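Local coordinates for protein maleylacetate reductase (Agrobacterium tumefaciens, PDB 3HL0) that probably catalyses the NADH-dependent reduction of maleylacetate to 3-oxoadipate, as a member of the iron-containing alcohol dehydrogenase family, at residues 119-124 with 216-221. Numbering follows the deposited sequence.
Sequences TTYAGS and GARETA. With NAD (nicotinamide-adenine-dinucleotide), chain D.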
ATOM      1  N   THR A 119      -9.778  11.929  -0.850  1.00  9.58           N
ATOM      2  CA  THR A 119      -8.623  12.240  -1.694  1.00 10.04           C
ATOM      3  C   THR A 119      -8.352  11.108  -2.684  1.00  9.30           C
ATOM      4  O   THR A 119      -7.316  11.102  -3.335  1.00 10.49           O
ATOM      5  CB  THR A 119      -7.368  12.539  -0.846  1.00  9.49           C
ATOM      6  OG1 THR A 119      -7.027  11.370  -0.060  1.00 11.15           O
ATOM      7  CG2 THR A 119      -7.621  13.749   0.133  1.00 13.43           C
ATOM      8  N   THR A 120      -9.256  10.128  -2.749  1.00  8.43           N
ATOM      9  CA  THR A 120      -9.202   9.100  -3.815  1.00  8.47           C
ATOM     10  C   THR A 120     -10.564   9.021  -4.463  1.00  8.38           C
ATOM     11  O   THR A 120     -11.424   9.898  -4.247  1.00  9.27           O
ATOM     12  CB  THR A 120      -8.802   7.681  -3.316  1.00  8.72           C
ATOM     13  OG1 THR A 120      -9.884   7.096  -2.567  1.00  9.07           O
ATOM     14  CG2 THR A 120      -7.522   7.720  -2.451  1.00 10.33           C
ATOM     15  N   TYR A 121     -10.786   7.976  -5.264  1.00  7.91           N
ATOM     16  CA  TYR A 121     -12.037   7.812  -5.987  1.00  7.81           C
ATOM     17  C   TYR A 121     -12.909   6.695  -5.424  1.00  7.70           C
ATOM     18  O   TYR A 121     -13.873   6.276  -6.039  1.00  8.82           O
ATOM     19  CB  TYR A 121     -11.742   7.581  -7.478  1.00  7.13           C
ATOM     20  CG  TYR A 121     -10.871   8.708  -8.075  1.00  7.05           C
ATOM     21  CD1 TYR A 121     -11.149  10.063  -7.798  1.00  5.81           C
ATOM     22  CD2 TYR A 121      -9.762   8.404  -8.884  1.00  6.29           C
ATOM     23  CE1 TYR A 121     -10.354  11.077  -8.318  1.00  8.39           C
ATOM     24  CE2 TYR A 121      -8.949   9.403  -9.402  1.00  7.05           C
ATOM     25  CZ  TYR A 121      -9.258  10.747  -9.118  1.00  7.40           C
ATOM     26  OH  TYR A 121      -8.438  11.706  -9.650  1.00  8.33           O
ATOM     27  N   ALA A 122     -12.580   6.229  -4.234  1.00  8.37           N
ATOM     28  CA  ALA A 122     -13.288   5.066  -3.629  1.00  9.44           C
ATOM     29  C   ALA A 122     -14.783   5.304  -3.406  1.00  9.80           C
ATOM     30  O   ALA A 122     -15.580   4.364  -3.527  1.00  8.99           O
ATOM     31  CB  ALA A 122     -12.616   4.692  -2.256  1.00 11.20           C
ATOM     32  N   GLY A 123     -15.154   6.540  -3.023  1.00  9.30           N
ATOM     33  CA  GLY A 123     -16.590   6.836  -2.890  1.00  9.61           C
ATOM     34  C   GLY A 123     -17.236   6.492  -1.554  1.00  9.67           C
ATOM     35  O   GLY A 123     -18.437   6.702  -1.402  1.00  9.58           O
ATOM     36  N   SER A 124     -16.456   5.961  -0.598  1.00  9.51           N
ATOM     37  CA  SER A 124     -17.008   5.570   0.746  1.00  9.62           C
ATOM     38  C   SER A 124     -17.695   6.731   1.445  1.00  9.47           C
ATOM     39  O   SER A 124     -18.618   6.523   2.272  1.00  9.49           O
ATOM     40  CB  SER A 124     -15.847   5.124   1.622  1.00 10.46           C
ATOM     41  OG  SER A 124     -16.316   4.592   2.866  1.00 12.38           O
ATOM     42  N   GLY A 216      -8.364  20.605 -14.091  1.00 16.43           N
ATOM     43  CA  GLY A 216      -9.652  20.352 -14.773  1.00 15.91           C
ATOM     44  C   GLY A 216      -9.966  18.872 -14.848  1.00 15.58           C
ATOM     45  O   GLY A 216     -11.087  18.440 -14.542  1.00 15.07           O
ATOM     46  N   ALA A 217      -8.973  18.088 -15.257  1.00 14.27           N
ATOM     47  CA  ALA A 217      -9.180  16.632 -15.309  1.00 13.97           C
ATOM     48  C   ALA A 217      -9.407  16.045 -13.913  1.00 12.78           C
ATOM     49  O   ALA A 217     -10.236  15.129 -13.745  1.00 12.41           O
ATOM     50  CB  ALA A 217      -8.001  15.956 -16.013  1.00 15.25           C
ATOM     51  N   ARG A 218      -8.656  16.517 -12.914  1.00 11.85           N
ATOM     52  CA  ARG A 218      -8.867  16.098 -11.531  1.00 10.68           C
ATOM     53  C   ARG A 218     -10.280  16.438 -11.037  1.00 12.45           C
ATOM     54  O   ARG A 218     -10.902  15.631 -10.364  1.00 11.93           O
ATOM     55  CB  ARG A 218      -7.800  16.651 -10.570  1.00 11.89           C
ATOM     56  CG  ARG A 218      -6.394  16.023 -10.778  1.00 12.36           C
ATOM     57  CD  ARG A 218      -6.350  14.535 -10.428  1.00 10.72           C
ATOM     58  NE  ARG A 218      -4.939  14.131 -10.355  1.00 11.10           N
ATOM     59  CZ  ARG A 218      -4.511  12.951  -9.935  1.00 12.04           C
ATOM     60  NH1 ARG A 218      -5.371  11.982  -9.599  1.00 11.99           N
ATOM     61  NH2 ARG A 218      -3.195  12.755  -9.843  1.00 12.82           N
ATOM     62  N   GLU A 219     -10.774  17.626 -11.385  1.00 12.57           N
ATOM     63  CA  GLU A 219     -12.127  17.984 -10.969  1.00 13.35           C
ATOM     64  C   GLU A 219     -13.140  17.011 -11.554  1.00 12.15           C
ATOM     65  O   GLU A 219     -14.060  16.550 -10.829  1.00 12.17           O
ATOM     66  CB  GLU A 219     -12.433  19.439 -11.403  1.00 13.67           C
ATOM     67  CG  GLU A 219     -11.662  20.449 -10.561  1.00 19.46           C
ATOM     68  CD  GLU A 219     -11.958  21.871 -11.009  1.00 26.35           C
ATOM     69  OE1 GLU A 219     -12.307  22.062 -12.190  1.00 32.77           O
ATOM     70  OE2 GLU A 219     -11.859  22.784 -10.175  1.00 31.53           O
ATOM     71  N   THR A 220     -12.978  16.710 -12.831  1.00 11.80           N
ATOM     72  CA  THR A 220     -13.917  15.865 -13.540  1.00 11.69           C
ATOM     73  C   THR A 220     -13.868  14.467 -12.914  1.00 11.25           C
ATOM     74  O   THR A 220     -14.915  13.854 -12.672  1.00 11.31           O
ATOM     75  CB  THR A 220     -13.592  15.837 -15.035  1.00 12.74           C
ATOM     76  OG1 THR A 220     -13.771  17.189 -15.528  1.00 15.54           O
ATOM     77  CG2 THR A 220     -14.540  14.933 -15.777  1.00 11.15           C
ATOM     78  N   ALA A 221     -12.662  13.963 -12.651  1.00 10.40           N
ATOM     79  CA  ALA A 221     -12.616  12.605 -12.060  1.00 10.15           C
ATOM     80  C   ALA A 221     -13.223  12.564 -10.651  1.00 10.03           C
ATOM     81  O   ALA A 221     -13.858  11.590 -10.268  1.00 11.11           O
ATOM     82  CB  ALA A 221     -11.185  12.106 -11.996  1.00  9.98           C
TER
HETATM   83  PA  NAD D 402      -6.665   3.833   0.772  1.00 18.28           P
HETATM   84  O1A NAD D 402      -7.572   4.739   1.530  1.00 16.69           O
HETATM   85  O2A NAD D 402      -6.344   2.514   1.364  1.00 20.49           O
HETATM   86  O5B NAD D 402      -5.387   4.670   0.316  1.00 19.35           O
HETATM   87  C5B NAD D 402      -4.244   3.962  -0.178  1.00 21.86           C
HETATM   88  C4B NAD D 402      -3.020   4.821   0.104  1.00 20.35           C
HETATM   89  O4B NAD D 402      -3.078   5.989  -0.714  1.00 22.16           O
HETATM   90  C3B NAD D 402      -2.957   5.274   1.574  1.00 21.82           C
HETATM   91  O3B NAD D 402      -1.628   5.158   2.114  1.00 26.20           O
HETATM   92  C2B NAD D 402      -3.385   6.720   1.471  1.00 21.87           C
HETATM   93  O2B NAD D 402      -2.855   7.533   2.498  1.00 19.52           O
HETATM   94  C1B NAD D 402      -2.854   7.137   0.091  1.00 18.62           C
HETATM   95  N9A NAD D 402      -3.582   8.288  -0.494  1.00 18.30           N
HETATM   96  C8A NAD D 402      -4.950   8.424  -0.638  1.00 19.30           C
HETATM   97  N7A NAD D 402      -5.210   9.614  -1.226  1.00 17.61           N
HETATM   98  C5A NAD D 402      -4.029  10.268  -1.453  1.00 18.67           C
HETATM   99  C6A NAD D 402      -3.728  11.509  -2.013  1.00 20.87           C
HETATM  100  N6A NAD D 402      -4.607  12.249  -2.737  1.00 17.06           N
HETATM  101  N1A NAD D 402      -2.377  11.854  -2.067  1.00 19.59           N
HETATM  102  C2A NAD D 402      -1.398  10.996  -1.615  1.00 21.13           C
HETATM  103  N3A NAD D 402      -1.689   9.770  -1.074  1.00 20.06           N
HETATM  104  C4A NAD D 402      -3.007   9.420  -0.997  1.00 18.54           C
HETATM  105  O3  NAD D 402      -7.311   3.441  -0.677  1.00 15.23           O
HETATM  106  PN  NAD D 402      -8.848   3.468  -1.195  1.00 15.51           P
HETATM  107  O1N NAD D 402      -8.840   2.613  -2.419  1.00 15.41           O
HETATM  108  O2N NAD D 402      -9.216   4.880  -1.277  1.00 14.13           O
HETATM  109  O5D NAD D 402      -9.708   2.728  -0.068  1.00 15.61           O
HETATM  110  C5D NAD D 402      -9.729   1.309   0.063  1.00 18.01           C
HETATM  111  C4D NAD D 402     -10.472   0.991   1.361  1.00 18.92           C
HETATM  112  O4D NAD D 402     -11.740   1.628   1.312  1.00 17.82           O
HETATM  113  C3D NAD D 402     -10.744  -0.505   1.452  1.00 19.47           C
HETATM  114  O3D NAD D 402     -10.717  -0.867   2.842  1.00 19.40           O
HETATM  115  C2D NAD D 402     -12.140  -0.626   0.889  1.00 20.29           C
HETATM  116  O2D NAD D 402     -12.849  -1.794   1.305  1.00 20.37           O
HETATM  117  C1D NAD D 402     -12.773   0.654   1.401  1.00 18.47           C
HETATM  118  N1N NAD D 402     -13.926   1.089   0.624  1.00 19.70           N
HETATM  119  C2N NAD D 402     -15.109   1.185   1.292  1.00 18.89           C
HETATM  120  C3N NAD D 402     -16.233   1.592   0.603  1.00 19.64           C
HETATM  121  C7N NAD D 402     -17.445   1.695   1.433  1.00 20.23           C
HETATM  122  O7N NAD D 402     -18.517   2.175   0.781  1.00 17.11           O
HETATM  123  N7N NAD D 402     -17.455   1.322   2.736  1.00 18.78           N
HETATM  124  C4N NAD D 402     -16.196   1.967  -0.786  1.00 19.06           C
HETATM  125  C5N NAD D 402     -14.973   1.855  -1.450  1.00 19.02           C
HETATM  126  C6N NAD D 402     -13.848   1.409  -0.734  1.00 18.67           C
HETATM  127  O   HOH W   1      -9.351  14.085  -8.769  1.00  9.46           O
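Tyr121 meets Arg218 and Ala221 across a small buried contact, an example of how a dinucleotide-binding loop can grip the coenzyme through some residues and a second domain through another. The polar part centres on the phenol oxygen. Arg218 NH1 donates to Tyr121 OH over 3.1 Å, with the oxygen lying almost in the guanidinium plane and the N-H...O angle at 158°. A water in the plane of the tyrosine ring sits 2.7 Å from Tyr121 OH and donates to the carbonyl O of Arg218, so the phenol is linked to one arginine directly through its side chain and, by way of the water, through its backbone. A bend in the arginine chain (chi2 -66°) helps bring the guanidinium edge to the phenol; NE bonds to Pro212 O, NH2 to Leu161 O, and NH1 also to Ser166 OG. Apolar packing is slight: Ala221 CB approaches the ring obliquely, 3.7 Å from Tyr121 CZ.

On the coenzyme side, Thr120 OG1 gives a 2.6 Å hydrogen bond to NAD O2N, a phosphate oxygen, while accepting one from Ala122 N in an ST turn. Thr119 O accepts a hydrogen bond from the adenine amino nitrogen, NAD N6A, at 3.0 Å. The loop 119-124 follows strand 113-118 of the parallel sheet in the nucleotide-binding domain; Tyr121 reaches from it to the N-terminal part of helix 215-234 in the helical C-terminal domain, where Ala217 and Arg218 also pack on helix 188-210.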